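Local coordinates for protein chorismate synthase (Aquifex aeolicus, PDB 1Q1L) that catalyses the last step of chorismate biosynthesis, probably eliminating phosphate from 5-enolpyruvylshikimate-3-phosphate with the help of reduced FMN, at residues A[27-32]-A[149-154]; A[41-46]-A[362-367]; A[153-158]-A[373-378]; A[157-162]-A[382-387]; A[233-238]-A[369-374]. All blocks are in the same frame, centred on the assembly; numbering follows the deposited sequence.

Contact 1 (A[27-32]-A[149-154]); sequences EGIPAN and GAVCKK
Ile29 reaches from the loop after strand 21-27 to the flank of helix 142-157. Its CG1 lies 4.0 Å from CG1 of Val151, and the two side chains cross obliquely. A second, looser touch joins CD1 of Ile29 to SG of Cys152 at 4.5 Å. On Ile29, CG1 stands beside the backbone N (chi1 -61°), which sends the longer branch and its CD1 to the helix. Val151 answers with the branch that is anti to its own backbone N. All three residues are buried, and the contact is wholly apolar, with no hydrogen bond between the segments.

The looser side lies at the ends. Asn32 and the two lysines are partly exposed. Lys153 and Lys154 point their amines elsewhere, and Lys154 NZ forms a salt bridge with Glu39.

The contact joins the loop that leaves strand 21-27 of the four-stranded antiparallel sheet to the helical layer of the beta-alpha-beta sandwich. Leu9 packs on both Ile29 and Cys152. Ile40 of helix 37-48 touches Val151, while Ile369 and Ala372 of helix 356-379 lie against Cys152.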
# COMPACT_ATOMS: atom_id res chain seq x y z
N GLU A 27 -10.50 -0.81 9.60
CA GLU A 27 -9.82 -2.00 10.08
C GLU A 27 -8.51 -1.66 10.77
O GLU A 27 -7.76 -0.79 10.32
CB GLU A 27 -9.53 -2.93 8.90
CG GLU A 27 -8.92 -4.26 9.32
CD GLU A 27 -8.52 -5.11 8.13
OE1 GLU A 27 -7.47 -4.84 7.52
OE2 GLU A 27 -9.27 -6.06 7.80
N GLY A 28 -8.22 -2.35 11.87
CA GLY A 28 -6.97 -2.11 12.57
C GLY A 28 -7.08 -1.64 14.00
O GLY A 28 -6.09 -1.68 14.73
N ILE A 29 -8.26 -1.18 14.42
CA ILE A 29 -8.42 -0.75 15.81
C ILE A 29 -8.33 -2.00 16.68
O ILE A 29 -9.01 -2.99 16.41
CB ILE A 29 -9.78 -0.06 16.05
CG1 ILE A 29 -9.89 1.19 15.17
CG2 ILE A 29 -9.90 0.34 17.52
CD1 ILE A 29 -8.98 2.32 15.60
N PRO A 30 -7.49 -1.98 17.72
CA PRO A 30 -7.35 -3.16 18.58
C PRO A 30 -8.65 -3.63 19.22
O PRO A 30 -9.62 -2.87 19.32
CB PRO A 30 -6.33 -2.72 19.62
CG PRO A 30 -5.51 -1.69 18.87
CD PRO A 30 -6.57 -0.91 18.14
N ALA A 31 -8.64 -4.89 19.64
CA ALA A 31 -9.79 -5.50 20.30
C ALA A 31 -9.88 -5.04 21.75
O ALA A 31 -8.87 -4.67 22.36
CB ALA A 31 -9.65 -7.03 20.27
N ASN A 32 -11.10 -5.07 22.29
CA ASN A 32 -11.37 -4.71 23.67
C ASN A 32 -11.44 -3.21 23.95
O ASN A 32 -11.29 -2.78 25.09
CB ASN A 32 -10.34 -5.38 24.60
CG ASN A 32 -10.41 -6.90 24.54
OD1 ASN A 32 -9.50 -7.59 25.01
ND2 ASN A 32 -11.49 -7.43 23.97
N GLY A 149 -13.30 8.81 12.13
CA GLY A 149 -12.50 9.59 13.05
C GLY A 149 -12.98 9.50 14.49
O GLY A 149 -12.19 9.53 15.43
N ALA A 150 -14.29 9.37 14.67
CA ALA A 150 -14.86 9.26 16.01
C ALA A 150 -14.30 8.01 16.69
O ALA A 150 -14.03 8.02 17.90
CB ALA A 150 -16.39 9.19 15.95
N VAL A 151 -14.13 6.94 15.92
CA VAL A 151 -13.60 5.71 16.48
C VAL A 151 -12.14 5.92 16.87
O VAL A 151 -11.69 5.50 17.94
CB VAL A 151 -13.71 4.53 15.46
CG1 VAL A 151 -13.15 3.25 16.06
CG2 VAL A 151 -15.16 4.33 15.06
N CYS A 152 -11.39 6.58 16.00
CA CYS A 152 -9.98 6.84 16.26
C CYS A 152 -9.80 7.73 17.47
O CYS A 152 -8.86 7.55 18.24
CB CYS A 152 -9.33 7.45 15.02
SG CYS A 152 -9.37 6.31 13.62
N LYS A 153 -10.70 8.69 17.66
CA LYS A 153 -10.62 9.57 18.82
C LYS A 153 -10.82 8.75 20.09
O LYS A 153 -10.10 8.92 21.07
CB LYS A 153 -11.70 10.65 18.78
CG LYS A 153 -11.45 11.79 17.82
CD LYS A 153 -12.48 12.89 18.05
CE LYS A 153 -12.27 14.07 17.12
NZ LYS A 153 -13.29 15.13 17.36
N LYS A 154 -11.81 7.85 20.09
CA LYS A 154 -12.05 7.02 21.26
C LYS A 154 -10.78 6.24 21.57
O LYS A 154 -10.35 6.15 22.72
CB LYS A 154 -13.21 6.06 21.01
CG LYS A 154 -13.58 5.23 22.25
CD LYS A 154 -13.87 6.14 23.45
CE LYS A 154 -14.04 5.35 24.74
NZ LYS A 154 -15.20 4.42 24.68

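Contact 2 (A[41-46]-A[362-367]); sequences NHELRR and VGEAML
Arg46 of helix 37-48 and Glu364 of helix 356-379 form an end-on, two-pronged salt bridge. It is the centre of a largely buried salt-bridge network that also takes in the partly exposed Glu43, within the helical layer of the beta-alpha-beta sandwich. Arg46 NH1 donates to OE1 of Glu364 at 2.7 Å, and NH2 donates to OE2 at 2.8 Å. The second bond is the straighter, at 169°. Both oxygens are met on their syn sides, though off the carboxylate plane. The guanidinium and carboxylate planes are 24° apart, so the pair is nearly but not fully coplanar.

The two side chains meet at about a right angle. Arg46 bends at its third torsion (chi3 62°), which turns the guanidinium towards the other helix. Glu364 is extended beyond CG and carries its carboxylate straight out to it. Glu43, one helical turn before Arg46, folds back, and its OE1 accepts from the same NH1 through its syn lone pair.

Two carboxylates thus share one NH1, and their like charges are probably offset by Lys153, whose NZ pairs with both. Ser165 OG binds Glu364 OE2, and Glu198 forms a further salt bridge with Arg46 NH2. Next in sequence is Arg47, a predicted NADP-binding residue. Sharing NH1 brings OE1 of Glu43 and OE1 of Glu364 within 4.3 Å of each other.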
# COMPACT_ATOMS: atom_id res chain seq x y z
N ASN A 41 -22.20 9.07 17.02
CA ASN A 41 -23.26 10.02 16.73
C ASN A 41 -22.92 11.41 17.27
O ASN A 41 -23.23 12.42 16.63
CB ASN A 41 -24.59 9.54 17.32
CG ASN A 41 -25.05 8.22 16.72
OD1 ASN A 41 -24.76 7.92 15.56
ND2 ASN A 41 -25.79 7.44 17.50
N HIS A 42 -22.29 11.47 18.43
CA HIS A 42 -21.94 12.77 19.00
C HIS A 42 -21.10 13.58 18.01
O HIS A 42 -21.32 14.78 17.84
CB HIS A 42 -21.17 12.62 20.30
CG HIS A 42 -20.88 13.92 20.97
ND1 HIS A 42 -19.75 14.15 21.72
CD2 HIS A 42 -21.59 15.08 20.99
CE1 HIS A 42 -19.77 15.39 22.18
NE2 HIS A 42 -20.87 15.98 21.75
N GLU A 43 -20.13 12.93 17.37
CA GLU A 43 -19.28 13.63 16.41
C GLU A 43 -20.08 14.00 15.16
O GLU A 43 -19.89 15.08 14.60
CB GLU A 43 -18.07 12.77 16.02
CG GLU A 43 -17.08 12.54 17.15
CD GLU A 43 -16.51 13.82 17.72
OE1 GLU A 43 -16.26 14.77 16.95
OE2 GLU A 43 -16.31 13.89 18.96
N LEU A 44 -20.96 13.11 14.72
CA LEU A 44 -21.77 13.40 13.54
C LEU A 44 -22.64 14.62 13.80
O LEU A 44 -22.89 15.42 12.90
CB LEU A 44 -22.64 12.19 13.19
CG LEU A 44 -21.85 10.96 12.71
CD1 LEU A 44 -22.81 9.81 12.41
CD2 LEU A 44 -21.05 11.33 11.46
N ARG A 45 -23.10 14.77 15.04
CA ARG A 45 -23.94 15.91 15.40
C ARG A 45 -23.17 17.23 15.38
O ARG A 45 -23.72 18.26 14.98
CB ARG A 45 -24.57 15.69 16.79
CG ARG A 45 -25.67 14.64 16.80
CD ARG A 45 -26.56 14.77 18.03
NE ARG A 45 -25.84 14.54 19.28
CZ ARG A 45 -25.54 13.34 19.77
NH1 ARG A 45 -25.90 12.24 19.12
NH2 ARG A 45 -24.87 13.24 20.91
N ARG A 46 -21.91 17.21 15.80
CA ARG A 46 -21.10 18.41 15.80
C ARG A 46 -20.86 18.89 14.37
O ARG A 46 -20.88 20.10 14.11
CB ARG A 46 -19.75 18.15 16.49
CG ARG A 46 -19.86 17.83 17.97
CD ARG A 46 -18.49 17.54 18.57
NE ARG A 46 -17.60 18.71 18.48
CZ ARG A 46 -16.35 18.66 18.03
NH1 ARG A 46 -15.83 17.51 17.63
NH2 ARG A 46 -15.62 19.76 18.00
N VAL A 362 -14.37 18.22 10.87
CA VAL A 362 -13.84 17.19 9.98
C VAL A 362 -12.32 17.20 10.16
O VAL A 362 -11.65 16.16 10.08
CB VAL A 362 -14.18 17.48 8.51
CG1 VAL A 362 -13.54 16.44 7.60
CG2 VAL A 362 -15.70 17.49 8.33
N GLY A 363 -11.77 18.38 10.43
CA GLY A 363 -10.33 18.50 10.63
C GLY A 363 -9.89 17.69 11.83
O GLY A 363 -8.82 17.08 11.83
N GLU A 364 -10.72 17.68 12.87
CA GLU A 364 -10.41 16.94 14.09
C GLU A 364 -10.41 15.45 13.76
O GLU A 364 -9.55 14.70 14.21
CB GLU A 364 -11.47 17.21 15.16
CG GLU A 364 -11.50 18.61 15.72
CD GLU A 364 -12.67 18.82 16.67
OE1 GLU A 364 -13.21 17.80 17.17
OE2 GLU A 364 -13.03 19.99 16.93
N ALA A 365 -11.39 15.03 12.96
CA ALA A 365 -11.51 13.64 12.56
C ALA A 365 -10.27 13.18 11.78
O ALA A 365 -9.74 12.10 12.03
CB ALA A 365 -12.75 13.46 11.70
N MSE A 366 -9.82 13.99 10.83
CA MSE A 366 -8.65 13.65 10.03
C MSE A 366 -7.38 13.55 10.87
O MSE A 366 -6.57 12.63 10.68
CB MSE A 366 -8.46 14.67 8.90
CG MSE A 366 -9.60 14.70 7.89
SE MSE A 366 -10.11 12.92 7.25
CE MSE A 366 -8.43 12.42 6.44
N LEU A 367 -7.21 14.48 11.80
CA LEU A 367 -6.05 14.46 12.68
C LEU A 367 -6.08 13.23 13.58
O LEU A 367 -5.03 12.65 13.86
CB LEU A 367 -6.01 15.73 13.54
CG LEU A 367 -4.80 15.75 14.49
CD1 LEU A 367 -3.51 15.67 13.66
CD2 LEU A 367 -4.82 17.04 15.33

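Contact 3 (A[153-158]-A[373-378]); sequences KKFLSE and DALLEK
The Phe155 ring meets Leu376 and Leu375 at a slant, presenting neither a clear face nor a clear edge to either. Its CZ is 3.5 Å from CD2 of Leu376, and its CE2 is 3.8 Å from CG of the same leucine. CE2 also lies 4.3 Å from CD2 of Leu375. Outside the two segments, the ring packs edge-to-face with Phe159, and Met384 and Ala372 also touch Phe155.

Phe155 has CG anti to the backbone N (chi1 171°), which swings the ring across to helix 356-379. Leu376 starts off to one side of the interface, yet its CG and CD2 come round against the outer end of the ring. A second pair lies beside this one: CD2 of Leu156 meets CD2 of Leu375 at 4.1 Å.

These residues join the last turns of helix 142-157 to the C-terminal half of helix 356-379. The axes of the short segments approach to 11.1 Å and cross at 52°, so the spacing is wide and long side chains bridge it. Lys378 NZ, pointing elsewhere, makes a salt bridge with Asp382 of a neighbouring subunit, which places this end of the helix at a subunit interface.

All four touching residues are buried and apolar. No hydrogen bond links the segments, which implies that they are held by shape and the hydrophobic effect.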
# COMPACT_ATOMS: atom_id res chain seq x y z
N LYS A 153 -10.70 8.69 17.66
CA LYS A 153 -10.62 9.57 18.82
C LYS A 153 -10.82 8.75 20.09
O LYS A 153 -10.10 8.92 21.07
CB LYS A 153 -11.70 10.65 18.78
CG LYS A 153 -11.45 11.79 17.82
CD LYS A 153 -12.48 12.89 18.05
CE LYS A 153 -12.27 14.07 17.12
NZ LYS A 153 -13.29 15.13 17.36
N LYS A 154 -11.81 7.85 20.09
CA LYS A 154 -12.05 7.02 21.26
C LYS A 154 -10.78 6.24 21.57
O LYS A 154 -10.35 6.15 22.72
CB LYS A 154 -13.21 6.06 21.01
CG LYS A 154 -13.58 5.23 22.25
CD LYS A 154 -13.87 6.14 23.45
CE LYS A 154 -14.04 5.35 24.74
NZ LYS A 154 -15.20 4.42 24.68
N PHE A 155 -10.18 5.68 20.54
CA PHE A 155 -8.94 4.92 20.70
C PHE A 155 -7.84 5.78 21.35
O PHE A 155 -7.19 5.36 22.31
CB PHE A 155 -8.46 4.41 19.33
CG PHE A 155 -7.08 3.80 19.37
CD1 PHE A 155 -6.85 2.59 20.03
CD2 PHE A 155 -6.01 4.45 18.77
CE1 PHE A 155 -5.57 2.05 20.10
CE2 PHE A 155 -4.72 3.92 18.83
CZ PHE A 155 -4.50 2.72 19.50
N LEU A 156 -7.65 6.98 20.82
CA LEU A 156 -6.63 7.90 21.32
C LEU A 156 -6.85 8.36 22.75
O LEU A 156 -5.89 8.57 23.50
CB LEU A 156 -6.56 9.14 20.43
CG LEU A 156 -5.95 9.00 19.04
CD1 LEU A 156 -6.10 10.32 18.29
CD2 LEU A 156 -4.49 8.60 19.15
N SER A 157 -8.11 8.55 23.13
CA SER A 157 -8.43 9.00 24.48
C SER A 157 -8.00 7.97 25.52
O SER A 157 -7.77 8.33 26.68
CB SER A 157 -9.93 9.28 24.60
OG SER A 157 -10.69 8.13 24.32
N GLU A 158 -7.89 6.71 25.13
CA GLU A 158 -7.49 5.66 26.07
C GLU A 158 -6.05 5.90 26.52
O GLU A 158 -5.61 5.36 27.54
CB GLU A 158 -7.58 4.27 25.42
CG GLU A 158 -8.98 3.84 25.02
CD GLU A 158 -9.91 3.68 26.20
OE1 GLU A 158 -9.49 3.11 27.23
OE2 GLU A 158 -11.08 4.12 26.10
N ASP A 373 -3.30 6.17 13.61
CA ASP A 373 -2.52 5.36 12.69
C ASP A 373 -1.04 5.36 13.10
O ASP A 373 -0.40 4.31 13.21
CB ASP A 373 -2.66 5.91 11.27
CG ASP A 373 -1.91 5.08 10.24
OD1 ASP A 373 -2.21 3.88 10.13
OD2 ASP A 373 -1.01 5.63 9.56
N ALA A 374 -0.50 6.56 13.32
CA ALA A 374 0.90 6.72 13.71
C ALA A 374 1.21 6.11 15.07
O ALA A 374 2.32 5.65 15.31
CB ALA A 374 1.27 8.20 13.71
N LEU A 375 0.23 6.12 15.97
CA LEU A 375 0.46 5.55 17.29
C LEU A 375 0.50 4.03 17.17
O LEU A 375 1.37 3.38 17.75
CB LEU A 375 -0.64 5.98 18.26
CG LEU A 375 -0.41 5.59 19.72
CD1 LEU A 375 0.94 6.12 20.19
CD2 LEU A 375 -1.54 6.14 20.58
N LEU A 376 -0.42 3.46 16.40
CA LEU A 376 -0.45 2.01 16.22
C LEU A 376 0.79 1.53 15.48
O LEU A 376 1.28 0.43 15.72
CB LEU A 376 -1.71 1.60 15.47
CG LEU A 376 -2.98 1.64 16.32
CD1 LEU A 376 -4.22 1.55 15.43
CD2 LEU A 376 -2.94 0.50 17.34
N GLU A 377 1.31 2.37 14.58
CA GLU A 377 2.51 2.06 13.80
C GLU A 377 3.71 1.91 14.74
O GLU A 377 4.56 1.04 14.55
CB GLU A 377 2.79 3.19 12.80
CG GLU A 377 4.05 3.04 11.98
CD GLU A 377 4.38 4.28 11.16
OE1 GLU A 377 5.26 4.20 10.27
OE2 GLU A 377 3.76 5.35 11.39
N LYS A 378 3.76 2.77 15.75
CA LYS A 378 4.84 2.76 16.72
C LYS A 378 4.69 1.63 17.75
O LYS A 378 5.66 0.94 18.07
CB LYS A 378 4.88 4.10 17.46
CG LYS A 378 5.86 4.17 18.62
CD LYS A 378 7.30 4.04 18.16
CE LYS A 378 8.25 4.23 19.32
NZ LYS A 378 9.68 4.10 18.93

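Contact 4 (A[157-162]-A[382-387]); sequences SEFGIK and DFMEEV
A Schellman motif ends helix 142-157 here, and the turn it makes packs on the first turn of helix 384-399. Gly160, with positive phi, is its C-prime residue; Gly160 N bonds to Ser157 O, and Ile161 N to Leu156 O. The chain then enters strand 162-170.

Phe159 projects from this turn. Its CZ is 3.4 Å from CG1 of Val387 and 3.7 Å from CE of Met384, a selenomethionine. Both approach the ring obliquely. The Phe159 and Val387 side chains cross at about a right angle. Met384 is bent at its second and third torsions (chi3 -58°), which curls the methyl back to the turn. There it also meets the aliphatic part of Glu158. The ring of Phe391 also meets that of Phe159.

On helix 384-399 itself, Phe383 takes the N-cap position and lays one ring face on CB of Glu386. Asp382 OD2 forms a salt bridge with Lys124 of one neighbouring subunit, and Glu386 OE1 pairs with Lys378 of another. The partly buried contact therefore joins the end of helix 142-157 to a helix start that faces neighbouring subunits. In addition to the intersubunit pair, Glu386 OE1 takes the backbone N-H of Asp382, with N and OE1 2.8 Å apart and the donor nearly along the C-O axis.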
# COMPACT_ATOMS: atom_id res chain seq x y z
N SER A 157 -8.11 8.55 23.13
CA SER A 157 -8.43 9.00 24.48
C SER A 157 -8.00 7.97 25.52
O SER A 157 -7.77 8.33 26.68
CB SER A 157 -9.93 9.28 24.60
OG SER A 157 -10.69 8.13 24.32
N GLU A 158 -7.89 6.71 25.13
CA GLU A 158 -7.49 5.66 26.07
C GLU A 158 -6.05 5.90 26.52
O GLU A 158 -5.61 5.36 27.54
CB GLU A 158 -7.58 4.27 25.42
CG GLU A 158 -8.98 3.84 25.02
CD GLU A 158 -9.91 3.68 26.20
OE1 GLU A 158 -9.49 3.11 27.23
OE2 GLU A 158 -11.08 4.12 26.10
N PHE A 159 -5.32 6.69 25.74
CA PHE A 159 -3.93 6.99 26.08
C PHE A 159 -3.83 8.42 26.60
O PHE A 159 -2.74 8.95 26.76
CB PHE A 159 -3.03 6.82 24.86
CG PHE A 159 -3.16 5.48 24.20
CD1 PHE A 159 -4.13 5.26 23.24
CD2 PHE A 159 -2.33 4.43 24.57
CE1 PHE A 159 -4.29 4.00 22.65
CE2 PHE A 159 -2.47 3.17 24.00
CZ PHE A 159 -3.46 2.95 23.04
N GLY A 160 -4.98 9.04 26.85
CA GLY A 160 -4.98 10.41 27.35
C GLY A 160 -4.77 11.45 26.27
O GLY A 160 -4.60 12.64 26.58
N ILE A 161 -4.79 11.02 25.01
CA ILE A 161 -4.59 11.93 23.88
C ILE A 161 -5.92 12.60 23.52
O ILE A 161 -6.90 11.94 23.19
CB ILE A 161 -3.99 11.17 22.66
CG1 ILE A 161 -2.54 10.76 22.98
CG2 ILE A 161 -4.05 12.04 21.41
CD1 ILE A 161 -1.89 9.87 21.95
N LYS A 162 -5.93 13.93 23.60
CA LYS A 162 -7.19 14.74 23.29
C LYS A 162 -7.02 15.63 21.93
O LYS A 162 -5.93 16.31 21.68
CB LYS A 162 -7.58 15.76 24.62
CG LYS A 162 -7.73 14.88 26.22
CD LYS A 162 -7.91 16.04 27.64
CE LYS A 162 -7.78 15.18 29.27
NZ LYS A 162 -6.33 14.28 29.43
N ASP A 382 -2.73 -5.96 19.09
CA ASP A 382 -4.03 -6.41 18.60
C ASP A 382 -5.15 -6.23 19.62
O ASP A 382 -6.33 -6.34 19.29
CB ASP A 382 -3.93 -7.88 18.15
CG ASP A 382 -3.04 -8.06 16.92
OD1 ASP A 382 -3.30 -7.41 15.88
OD2 ASP A 382 -2.07 -8.85 16.99
N PHE A 383 -4.78 -5.97 20.87
CA PHE A 383 -5.77 -5.71 21.92
C PHE A 383 -5.28 -4.57 22.80
O PHE A 383 -4.08 -4.37 22.96
CB PHE A 383 -6.05 -6.97 22.77
CG PHE A 383 -4.82 -7.71 23.21
CD1 PHE A 383 -4.11 -8.50 22.32
CD2 PHE A 383 -4.41 -7.66 24.54
CE1 PHE A 383 -3.00 -9.23 22.74
CE2 PHE A 383 -3.30 -8.39 24.98
CZ PHE A 383 -2.59 -9.18 24.07
N MSE A 384 -6.23 -3.82 23.36
CA MSE A 384 -5.92 -2.64 24.17
C MSE A 384 -4.94 -2.82 25.32
O MSE A 384 -4.09 -1.96 25.55
CB MSE A 384 -7.22 -2.03 24.69
CG MSE A 384 -8.09 -1.42 23.59
SE MSE A 384 -7.12 -0.17 22.45
CE MSE A 384 -6.54 1.07 23.82
N GLU A 385 -5.05 -3.93 26.03
CA GLU A 385 -4.16 -4.21 27.15
C GLU A 385 -2.71 -4.24 26.66
O GLU A 385 -1.80 -3.71 27.32
CB GLU A 385 -4.52 -5.57 27.77
CG GLU A 385 -5.93 -5.68 28.37
CD GLU A 385 -7.08 -5.52 27.36
OE1 GLU A 385 -7.11 -6.23 26.32
OE2 GLU A 385 -7.98 -4.69 27.63
N GLU A 386 -2.50 -4.84 25.50
CA GLU A 386 -1.17 -4.98 24.89
C GLU A 386 -0.60 -3.62 24.44
O GLU A 386 0.56 -3.30 24.72
CB GLU A 386 -1.30 -5.93 23.70
CG GLU A 386 -0.02 -6.24 22.96
CD GLU A 386 -0.23 -7.35 21.94
OE1 GLU A 386 -1.02 -7.16 20.97
OE2 GLU A 386 0.38 -8.43 22.12
N VAL A 387 -1.42 -2.84 23.75
CA VAL A 387 -1.00 -1.53 23.26
C VAL A 387 -0.72 -0.56 24.41
O VAL A 387 0.26 0.17 24.39
CB VAL A 387 -2.08 -0.93 22.33
CG1 VAL A 387 -1.60 0.39 21.76
CG2 VAL A 387 -2.39 -1.91 21.20

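Contact 5 (A[233-238]-A[369-374]); sequences VFALNV and IVLADA
Leu371 sets its CD1 against the methyl of Ala235, packing helix 356-379 on the five-stranded antiparallel sheet of the beta-alpha-beta sandwich. CD1 of Leu371 is 3.3 Å from CB of Ala235, tighter than usual for two carbons. The small alanine lets the leucine come close to the strand. The same CD1 also meets Val238, just beyond the strand end, so one methyl serves both partners.

Leu371 has CG beside its backbone N (chi1 -64°), and its second torsion is extended, which carries CD1 out to the sheet. Val238 offers CG2, the branch beside its own backbone N. The valine and leucine side chains cross at about a right angle.

Strand 229-236 alternates its side chains. Ala235 points to helix 356-379, while Phe234 and Leu236 point away and pack on helix 187-197. The sheet thus has helices on both faces. The strand is held within it by backbone bonds: Phe234 and Leu236 pair with strand 162-170, and Val233 and Ala235 with strand 317-323. Asn237 follows with positive phi and turns the chain, which brings Val238 back towards the helix.

All three touching residues are buried, and no other subunit reaches either segment. The interaction is apolar throughout. Its second, more relaxed touch runs from CG2 of Val238 to CD1 of Leu371, at 4.0 Å.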
# COMPACT_ATOMS: atom_id res chain seq x y z
N VAL A 233 -6.52 23.06 14.46
CA VAL A 233 -6.83 21.77 15.06
C VAL A 233 -5.62 21.39 15.89
O VAL A 233 -4.49 21.60 15.46
CB VAL A 233 -7.02 20.68 13.97
CG1 VAL A 233 -7.55 19.39 14.61
CG2 VAL A 233 -7.97 21.17 12.91
N PHE A 234 -5.85 20.83 17.06
CA PHE A 234 -4.75 20.45 17.92
C PHE A 234 -4.98 19.08 18.53
O PHE A 234 -6.11 18.58 18.58
CB PHE A 234 -4.56 21.48 19.04
CG PHE A 234 -5.70 21.51 20.02
CD1 PHE A 234 -5.74 20.62 21.08
CD2 PHE A 234 -6.76 22.40 19.85
CE1 PHE A 234 -6.82 20.61 21.97
CE2 PHE A 234 -7.83 22.40 20.72
CZ PHE A 234 -7.86 21.50 21.79
N ALA A 235 -3.89 18.48 19.00
CA ALA A 235 -3.92 17.19 19.67
C ALA A 235 -2.99 17.35 20.86
O ALA A 235 -1.86 17.81 20.70
CB ALA A 235 -3.43 16.09 18.75
N LEU A 236 -3.47 16.99 22.04
CA LEU A 236 -2.69 17.11 23.26
C LEU A 236 -2.21 15.77 23.80
O LEU A 236 -2.86 14.74 23.61
CB LEU A 236 -3.51 17.81 24.35
CG LEU A 236 -4.10 19.18 24.00
CD1 LEU A 236 -4.87 19.73 25.19
CD2 LEU A 236 -2.98 20.12 23.61
N ASN A 237 -1.05 15.81 24.47
CA ASN A 237 -0.44 14.63 25.09
C ASN A 237 0.06 13.57 24.12
O ASN A 237 0.08 12.38 24.45
CB ASN A 237 -1.41 14.00 26.09
CG ASN A 237 -1.83 14.97 27.17
OD1 ASN A 237 -0.99 15.62 27.79
ND2 ASN A 237 -3.14 15.08 27.41
N VAL A 238 0.48 13.99 22.94
CA VAL A 238 1.02 13.06 21.96
C VAL A 238 2.49 12.92 22.32
O VAL A 238 3.22 13.91 22.41
CB VAL A 238 0.87 13.61 20.53
CG1 VAL A 238 1.53 12.66 19.53
CG2 VAL A 238 -0.60 13.79 20.19
N ILE A 369 -7.36 10.36 12.89
CA ILE A 369 -7.06 9.19 12.07
C ILE A 369 -5.55 9.06 11.86
O ILE A 369 -4.98 7.98 12.01
CB ILE A 369 -7.78 9.28 10.71
CG1 ILE A 369 -9.30 9.17 10.93
CG2 ILE A 369 -7.31 8.14 9.78
CD1 ILE A 369 -10.11 9.34 9.67
N VAL A 370 -4.92 10.17 11.52
CA VAL A 370 -3.48 10.19 11.29
C VAL A 370 -2.73 9.81 12.56
O VAL A 370 -1.80 8.99 12.53
CB VAL A 370 -3.00 11.59 10.81
CG1 VAL A 370 -1.48 11.62 10.68
CG2 VAL A 370 -3.63 11.91 9.47
N LEU A 371 -3.14 10.39 13.68
CA LEU A 371 -2.46 10.12 14.94
C LEU A 371 -2.69 8.71 15.44
O LEU A 371 -1.76 8.09 15.97
CB LEU A 371 -2.87 11.14 16.00
CG LEU A 371 -2.46 12.58 15.66
CD1 LEU A 371 -2.76 13.49 16.84
CD2 LEU A 371 -0.96 12.63 15.35
N ALA A 372 -3.91 8.20 15.30
CA ALA A 372 -4.21 6.84 15.74
C ALA A 372 -3.37 5.89 14.91
O ALA A 372 -2.79 4.93 15.42
CB ALA A 372 -5.71 6.53 15.56
N ASP A 373 -3.30 6.17 13.61
CA ASP A 373 -2.52 5.36 12.69
C ASP A 373 -1.04 5.36 13.10
O ASP A 373 -0.40 4.31 13.21
CB ASP A 373 -2.66 5.91 11.27
CG ASP A 373 -1.91 5.08 10.24
OD1 ASP A 373 -2.21 3.88 10.13
OD2 ASP A 373 -1.01 5.63 9.56
N ALA A 374 -0.50 6.56 13.32
CA ALA A 374 0.90 6.72 13.71
C ALA A 374 1.21 6.11 15.07
O ALA A 374 2.32 5.65 15.31
CB ALA A 374 1.27 8.20 13.71

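In the fold
Contacts 2, 5 and 3 follow one another along helix 356-379, which packs on helix 37-48, strand 229-236 and helix 142-157 in turn. Contacts 1 and 3 share helix 142-157, and contact 4 lies just past its end. Contacts 3 and 4 are closest, with centres about 6 Å apart; contacts 2 and 4 are farthest, about 19 Å. Contact 1 links the helices to the four-stranded sheet, and contact 5 to the five-stranded one. Lys153 ties contacts 1 and 3 to the charged network of contact 2. Together they join sequence-distant parts into a layered sandwich. Contacts 1 to 4 each reach a neighbouring subunit of the tetramer, while contact 5 stays within its own chain.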